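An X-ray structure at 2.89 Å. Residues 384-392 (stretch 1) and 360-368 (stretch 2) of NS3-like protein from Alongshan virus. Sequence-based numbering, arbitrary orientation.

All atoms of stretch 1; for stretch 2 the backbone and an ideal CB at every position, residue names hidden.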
ATOM      1  N   TYR A 384       5.025  16.692 -18.708  1.00 56.80           N
ATOM      2  CA  TYR A 384       5.427  17.924 -18.040  1.00 56.59           C
ATOM      3  C   TYR A 384       6.874  18.231 -18.388  1.00 57.83           C
ATOM      4  O   TYR A 384       7.739  17.346 -18.335  1.00 57.77           O
ATOM      5  CB  TYR A 384       5.243  17.822 -16.526  1.00 55.61           C
ATOM      6  CG  TYR A 384       3.806  17.528 -16.123  1.00 60.00           C
ATOM      7  CD1 TYR A 384       2.765  18.376 -16.483  1.00 61.54           C
ATOM      8  CD2 TYR A 384       3.494  16.397 -15.391  1.00 53.65           C
ATOM      9  CE1 TYR A 384       1.459  18.095 -16.126  1.00 63.79           C
ATOM     10  CE2 TYR A 384       2.201  16.108 -15.033  1.00 54.77           C
ATOM     11  CZ  TYR A 384       1.185  16.957 -15.399  1.00 61.11           C
ATOM     12  OH  TYR A 384      -0.109  16.667 -15.031  1.00 71.57           O
ATOM     13  N   SER A 385       7.124  19.479 -18.769  1.00 56.89           N
ATOM     14  CA  SER A 385       8.459  19.907 -19.125  1.00 54.90           C
ATOM     15  C   SER A 385       9.359  19.886 -17.891  1.00 55.89           C
ATOM     16  O   SER A 385       8.943  19.534 -16.782  1.00 53.40           O
ATOM     17  CB  SER A 385       8.424  21.310 -19.719  1.00 53.58           C
ATOM     18  OG  SER A 385       8.120  22.244 -18.704  1.00 50.01           O
ATOM     19  N   ALA A 386      10.619  20.283 -18.090  1.00 56.39           N
ATOM     20  CA  ALA A 386      11.532  20.398 -16.960  1.00 55.53           C
ATOM     21  C   ALA A 386      11.119  21.508 -15.997  1.00 55.48           C
ATOM     22  O   ALA A 386      11.513  21.487 -14.824  1.00 54.96           O
ATOM     23  CB  ALA A 386      12.955  20.658 -17.446  1.00 54.57           C
ATOM     24  N   GLU A 387      10.352  22.483 -16.466  1.00 55.66           N
ATOM     25  CA  GLU A 387       9.908  23.594 -15.640  1.00 57.13           C
ATOM     26  C   GLU A 387       8.497  23.386 -15.096  1.00 57.16           C
ATOM     27  O   GLU A 387       7.964  24.271 -14.414  1.00 57.42           O
ATOM     28  CB  GLU A 387      10.004  24.896 -16.443  1.00 53.52           C
ATOM     29  CG  GLU A 387      11.455  25.397 -16.686  1.00 57.48           C
ATOM     30  CD  GLU A 387      12.313  24.484 -17.563  1.00 61.28           C
ATOM     31  OE1 GLU A 387      13.453  24.167 -17.168  1.00 69.76           O
ATOM     32  OE2 GLU A 387      11.869  24.100 -18.663  1.00 55.88           O
ATOM     33  N   GLY A 388       7.889  22.236 -15.376  1.00 54.63           N
ATOM     34  CA  GLY A 388       6.612  21.881 -14.805  1.00 54.15           C
ATOM     35  C   GLY A 388       5.420  22.240 -15.652  1.00 56.79           C
ATOM     36  O   GLY A 388       4.284  21.921 -15.268  1.00 57.83           O
ATOM     37  N   GLY A 389       5.629  22.896 -16.789  1.00 54.62           N
ATOM     38  CA  GLY A 389       4.528  23.257 -17.643  1.00 53.32           C
ATOM     39  C   GLY A 389       4.155  22.156 -18.616  1.00 53.64           C
ATOM     40  O   GLY A 389       4.961  21.291 -18.959  1.00 52.43           O
ATOM     41  N   ARG A 390       2.900  22.204 -19.052  1.00 59.83           N
ATOM     42  CA  ARG A 390       2.406  21.231 -20.016  1.00 63.39           C
ATOM     43  C   ARG A 390       3.134  21.365 -21.347  1.00 64.12           C
ATOM     44  O   ARG A 390       3.397  22.473 -21.827  1.00 59.99           O
ATOM     45  CB  ARG A 390       0.908  21.428 -20.222  1.00 66.45           C
ATOM     46  CG  ARG A 390       0.037  20.534 -19.361  1.00 69.85           C
ATOM     47  CD  ARG A 390      -0.274  19.251 -20.100  1.00 81.93           C
ATOM     48  NE  ARG A 390      -1.232  18.407 -19.396  1.00 87.41           N
ATOM     49  CZ  ARG A 390      -1.640  17.229 -19.847  1.00 85.00           C
ATOM     50  NH1 ARG A 390      -1.170  16.760 -20.990  1.00 86.60           N
ATOM     51  NH2 ARG A 390      -2.514  16.517 -19.158  1.00 78.69           N
ATOM     52  N   ARG A 391       3.451  20.224 -21.945  1.00 62.54           N
ATOM     53  CA  ARG A 391       4.148  20.150 -23.217  1.00 65.19           C
ATOM     54  C   ARG A 391       3.157  19.976 -24.357  1.00 67.38           C
ATOM     55  O   ARG A 391       2.077  19.406 -24.186  1.00 67.09           O
ATOM     56  CB  ARG A 391       5.131  18.980 -23.220  1.00 66.34           C
ATOM     57  CG  ARG A 391       6.555  19.349 -22.913  1.00 64.08           C
ATOM     58  CD  ARG A 391       7.354  18.117 -22.539  1.00 62.87           C
ATOM     59  NE  ARG A 391       8.754  18.448 -22.297  1.00 60.54           N
ATOM     60  CZ  ARG A 391       9.572  17.739 -21.532  1.00 61.47           C
ATOM     61  NH1 ARG A 391       9.133  16.659 -20.904  1.00 65.23           N
ATOM     62  NH2 ARG A 391      10.828  18.133 -21.367  1.00 66.07           N
ATOM     63  N   SER A 392       3.547  20.460 -25.530  1.00 75.28           N
ATOM     64  CA  SER A 392       2.736  20.295 -26.721  1.00 79.35           C
ATOM     65  C   SER A 392       2.471  18.813 -26.983  1.00 79.15           C
ATOM     66  O   SER A 392       3.043  17.920 -26.346  1.00 79.03           O
ATOM     67  CB  SER A 392       3.432  20.929 -27.922  1.00 79.06           C
ATOM     68  OG  SER A 392       2.839  20.514 -29.137  1.00 90.99           O
ATOM     69  N   UNK A 360      14.059  13.399 -12.950  1.00 53.32           N
ATOM     70  CA  UNK A 360      13.070  14.478 -13.014  1.00 49.76           C
ATOM     71  C   UNK A 360      13.500  15.654 -12.154  1.00 45.57           C
ATOM     72  O   UNK A 360      14.394  15.557 -11.308  1.00 44.86           O
ATOM     73  CB  UNK A 360      11.695  13.977 -12.568  1.00 49.76           C
ATOM     74  N   UNK A 361      12.871  16.789 -12.411  1.00 46.53           N
ATOM     75  CA  UNK A 361      13.130  18.014 -11.677  1.00 49.10           C
ATOM     76  C   UNK A 361      12.066  18.193 -10.610  1.00 45.65           C
ATOM     77  O   UNK A 361      10.965  17.642 -10.709  1.00 48.54           O
ATOM     78  CB  UNK A 361      13.167  19.221 -12.617  1.00 49.10           C
ATOM     79  N   UNK A 362      12.419  18.958  -9.580  1.00 44.41           N
ATOM     80  CA  UNK A 362      11.513  19.228  -8.474  1.00 43.11           C
ATOM     81  C   UNK A 362      10.076  19.418  -8.967  1.00 49.55           C
ATOM     82  O   UNK A 362       9.145  18.836  -8.403  1.00 50.57           O
ATOM     83  CB  UNK A 362      11.976  20.467  -7.704  1.00 43.11           C
ATOM     84  N   UNK A 363       9.882  20.172 -10.049  1.00 48.52           N
ATOM     85  CA  UNK A 363       8.523  20.484 -10.481  1.00 46.79           C
ATOM     86  C   UNK A 363       7.890  19.366 -11.301  1.00 46.17           C
ATOM     87  O   UNK A 363       6.680  19.146 -11.198  1.00 46.83           O
ATOM     88  CB  UNK A 363       8.524  21.778 -11.298  1.00 46.79           C
ATOM     89  N   UNK A 364       8.665  18.645 -12.110  1.00 47.76           N
ATOM     90  CA  UNK A 364       8.098  17.464 -12.743  1.00 47.83           C
ATOM     91  C   UNK A 364       7.540  16.482 -11.722  1.00 46.03           C
ATOM     92  O   UNK A 364       6.554  15.812 -12.013  1.00 44.78           O
ATOM     93  CB  UNK A 364       9.156  16.772 -13.606  1.00 47.83           C
ATOM     94  N   UNK A 365       8.142  16.381 -10.528  1.00 43.31           N
ATOM     95  CA  UNK A 365       7.586  15.454  -9.547  1.00 48.11           C
ATOM     96  C   UNK A 365       6.467  16.118  -8.753  1.00 44.92           C
ATOM     97  O   UNK A 365       5.552  15.428  -8.311  1.00 44.67           O
ATOM     98  CB  UNK A 365       8.680  14.952  -8.602  1.00 48.11           C
ATOM     99  N   UNK A 366       6.471  17.452  -8.616  1.00 46.70           N
ATOM    100  CA  UNK A 366       5.319  18.146  -8.072  1.00 45.84           C
ATOM    101  C   UNK A 366       4.109  17.941  -8.962  1.00 46.09           C
ATOM    102  O   UNK A 366       3.037  17.523  -8.498  1.00 50.57           O
ATOM    103  CB  UNK A 366       5.615  19.638  -7.908  1.00 45.84           C
ATOM    104  N   UNK A 367       4.245  18.238 -10.252  1.00 44.04           N
ATOM    105  CA  UNK A 367       3.073  18.082 -11.142  1.00 46.77           C
ATOM    106  C   UNK A 367       2.500  16.643 -11.089  1.00 47.53           C
ATOM    107  O   UNK A 367       1.273  16.418 -11.184  1.00 51.97           O
ATOM    108  CB  UNK A 367       3.461  18.432 -12.580  1.00 46.77           C
ATOM    109  N   UNK A 368       3.389  15.661 -10.992  1.00 47.85           N
ATOM    110  CA  UNK A 368       2.959  14.283 -10.855  1.00 49.75           C
ATOM    111  C   UNK A 368       2.214  14.074  -9.544  1.00 53.13           C
ATOM    112  O   UNK A 368       1.138  13.461  -9.512  1.00 52.93           O
ATOM    113  CB  UNK A 368       4.160  13.339 -10.941  1.00 49.75           C
TER

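Position 360 lies in the loop before the helix. Its CA-to-CB bond points sideways, and no atom of stretch 1 comes within 5.5 Å of the ideal CB. The backbone angles suit proline among others. The residue is Pro360, and it makes no contact with stretch 1.

Position 361 precedes the first helical residue, so it is the N-cap. Serine, threonine, aspartate or asparagine would suit such a site. CA-to-CB points toward stretch 1, and the ideal CB is 3.6 Å from Ala386 O. That carbonyl favours a short side chain with a donor. The residue is Ser361. Its OG lies 2.8 Å from Ala386 O, but the proton has other acceptors within reach.

Position 362 opens the helix. CA-to-CB points sideways and stretch 1 offers nothing nearby, so many residues would do. Lys362 is found here, its end leading away.

Position 363 points toward the turn formed by Ser385 to Gly388. The ideal CB is 4.0 Å from both Gly388 CA and Glu387 O. Gly388 matters here: a CB on it would come 3.1 Å from the CB at 363. With carbonyls close by, a small or polar side chain fits, and a donor would seem the easier choice. The residue is nevertheless an acid, Asp363. Its OD1 is 2.6 Å from Ala386 O, a spacing that suggests the acid group carries a proton.

At position 364 CA-to-CB points sideways, but the carbonyls of Tyr384 and Ser385 lie within reach, with Ser385 O 4.2 Å from the ideal CB. A side chain of medium or greater length ending in a donor would suit; glutamine, lysine or arginine could be considered. The residue is Gln364, and its end turns to stretch 1. NE2 donates a hydrogen bond to Tyr384 O at 3.1 Å. At the other end of the amide, OE1 accepts one from Ser361 N at 3.0 Å. The amide thus ties the start of the helix to stretch 1.

Position 365 points away from stretch 1, which sets no demand on it. Val365 occupies it without contact.

Position 366 has nothing of stretch 1 within 5.5 Å of its ideal CB. Many residues would serve; it is Tyr366.

Position 367 points toward stretch 1. Its ideal CB is 3.5 Å from Tyr384 CD2, and Gly388 O is 4.5 Å away. An aliphatic stem could pack on the ring, and a long chain with a donor could also reach the carbonyl. Leucine, methionine, lysine or arginine are plausible. The residue is Arg367. Its CB makes a CH-pi contact over one ring face of Tyr384, 3.6 Å from the centroid. The chain then folds back, with chi1 to chi3 all m, bringing NH1 to 2.5 Å from Gly388 O. Tyr384 CE1 lies over one face of the guanidinium, 3.5 Å from Arg367 NH2.

Position 368 points sideways, its ideal CB 5.3 Å from Tyr384 CE2. Several residues could fit. Trp368 is present; its indole leads away. The Trp368 N lies 4.2 Å from Tyr384 CE2.

Stretch 2 (360-368) PSKDQVYRW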
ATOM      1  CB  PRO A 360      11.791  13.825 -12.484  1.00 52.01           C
ATOM      2  CG  PRO A 360      12.281  12.727 -11.590  1.00 51.49           C
ATOM      3  CD  PRO A 360      13.572  12.237 -12.187  1.00 51.24           C
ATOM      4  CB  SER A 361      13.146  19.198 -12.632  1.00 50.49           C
ATOM      5  OG  SER A 361      12.105  19.067 -13.583  1.00 50.88           O
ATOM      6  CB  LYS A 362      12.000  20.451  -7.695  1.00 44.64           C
ATOM      7  CG  LYS A 362      11.263  20.749  -6.397  1.00 49.05           C
ATOM      8  CD  LYS A 362      11.893  21.929  -5.646  1.00 61.92           C
ATOM      9  CE  LYS A 362      11.124  22.229  -4.361  1.00 63.74           C
ATOM     10  NZ  LYS A 362      11.222  23.640  -3.897  1.00 77.86           N
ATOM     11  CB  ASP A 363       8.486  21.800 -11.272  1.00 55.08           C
ATOM     12  CG  ASP A 363       9.823  22.188 -11.849  1.00 56.08           C
ATOM     13  OD1 ASP A 363      10.488  21.325 -12.440  1.00 56.52           O
ATOM     14  OD2 ASP A 363      10.201  23.366 -11.719  1.00 56.20           O
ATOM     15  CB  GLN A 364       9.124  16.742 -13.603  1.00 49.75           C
ATOM     16  CG  GLN A 364       9.676  17.535 -14.768  1.00 53.85           C
ATOM     17  CD  GLN A 364      10.646  16.718 -15.597  1.00 51.82           C
ATOM     18  OE1 GLN A 364      11.769  16.462 -15.174  1.00 51.94           O
ATOM     19  NE2 GLN A 364      10.210  16.290 -16.774  1.00 52.59           N
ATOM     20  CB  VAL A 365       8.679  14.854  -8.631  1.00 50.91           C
ATOM     21  CG1 VAL A 365       9.957  14.505  -9.414  1.00 48.95           C
ATOM     22  CG2 VAL A 365       9.001  15.743  -7.424  1.00 50.18           C
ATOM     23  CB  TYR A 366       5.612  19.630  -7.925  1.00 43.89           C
ATOM     24  CG  TYR A 366       6.121  20.042  -6.550  1.00 48.15           C
ATOM     25  CD1 TYR A 366       6.274  19.115  -5.516  1.00 55.14           C
ATOM     26  CD2 TYR A 366       6.412  21.368  -6.271  1.00 50.67           C
ATOM     27  CE1 TYR A 366       6.712  19.496  -4.268  1.00 55.73           C
ATOM     28  CE2 TYR A 366       6.854  21.753  -5.011  1.00 55.11           C
ATOM     29  CZ  TYR A 366       6.996  20.816  -4.020  1.00 54.58           C
ATOM     30  OH  TYR A 366       7.435  21.223  -2.780  1.00 53.93           O
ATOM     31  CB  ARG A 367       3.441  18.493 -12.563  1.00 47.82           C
ATOM     32  CG  ARG A 367       3.801  20.011 -12.651  1.00 49.67           C
ATOM     33  CD  ARG A 367       2.646  20.867 -12.062  1.00 46.37           C
ATOM     34  NE  ARG A 367       1.399  20.581 -12.791  1.00 52.40           N
ATOM     35  CZ  ARG A 367       1.081  21.151 -13.954  1.00 56.79           C
ATOM     36  NH1 ARG A 367       1.952  22.039 -14.509  1.00 55.36           N
ATOM     37  NH2 ARG A 367      -0.066  20.816 -14.578  1.00 63.83           N
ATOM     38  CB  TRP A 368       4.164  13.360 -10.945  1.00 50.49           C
ATOM     39  CG  TRP A 368       3.874  11.910 -10.940  1.00 48.79           C
ATOM     40  CD1 TRP A 368       3.128  11.225 -11.843  1.00 53.69           C
ATOM     41  CD2 TRP A 368       4.374  10.942 -10.011  1.00 49.74           C
ATOM     42  NE1 TRP A 368       3.114   9.890 -11.528  1.00 56.59           N
ATOM     43  CE2 TRP A 368       3.867   9.691 -10.402  1.00 53.59           C
ATOM     44  CE3 TRP A 368       5.187  11.014  -8.874  1.00 49.10           C
ATOM     45  CZ2 TRP A 368       4.150   8.521  -9.708  1.00 49.19           C
ATOM     46  CZ3 TRP A 368       5.463   9.844  -8.177  1.00 49.77           C
ATOM     47  CH2 TRP A 368       4.948   8.619  -8.601  1.00 49.98           C
TER
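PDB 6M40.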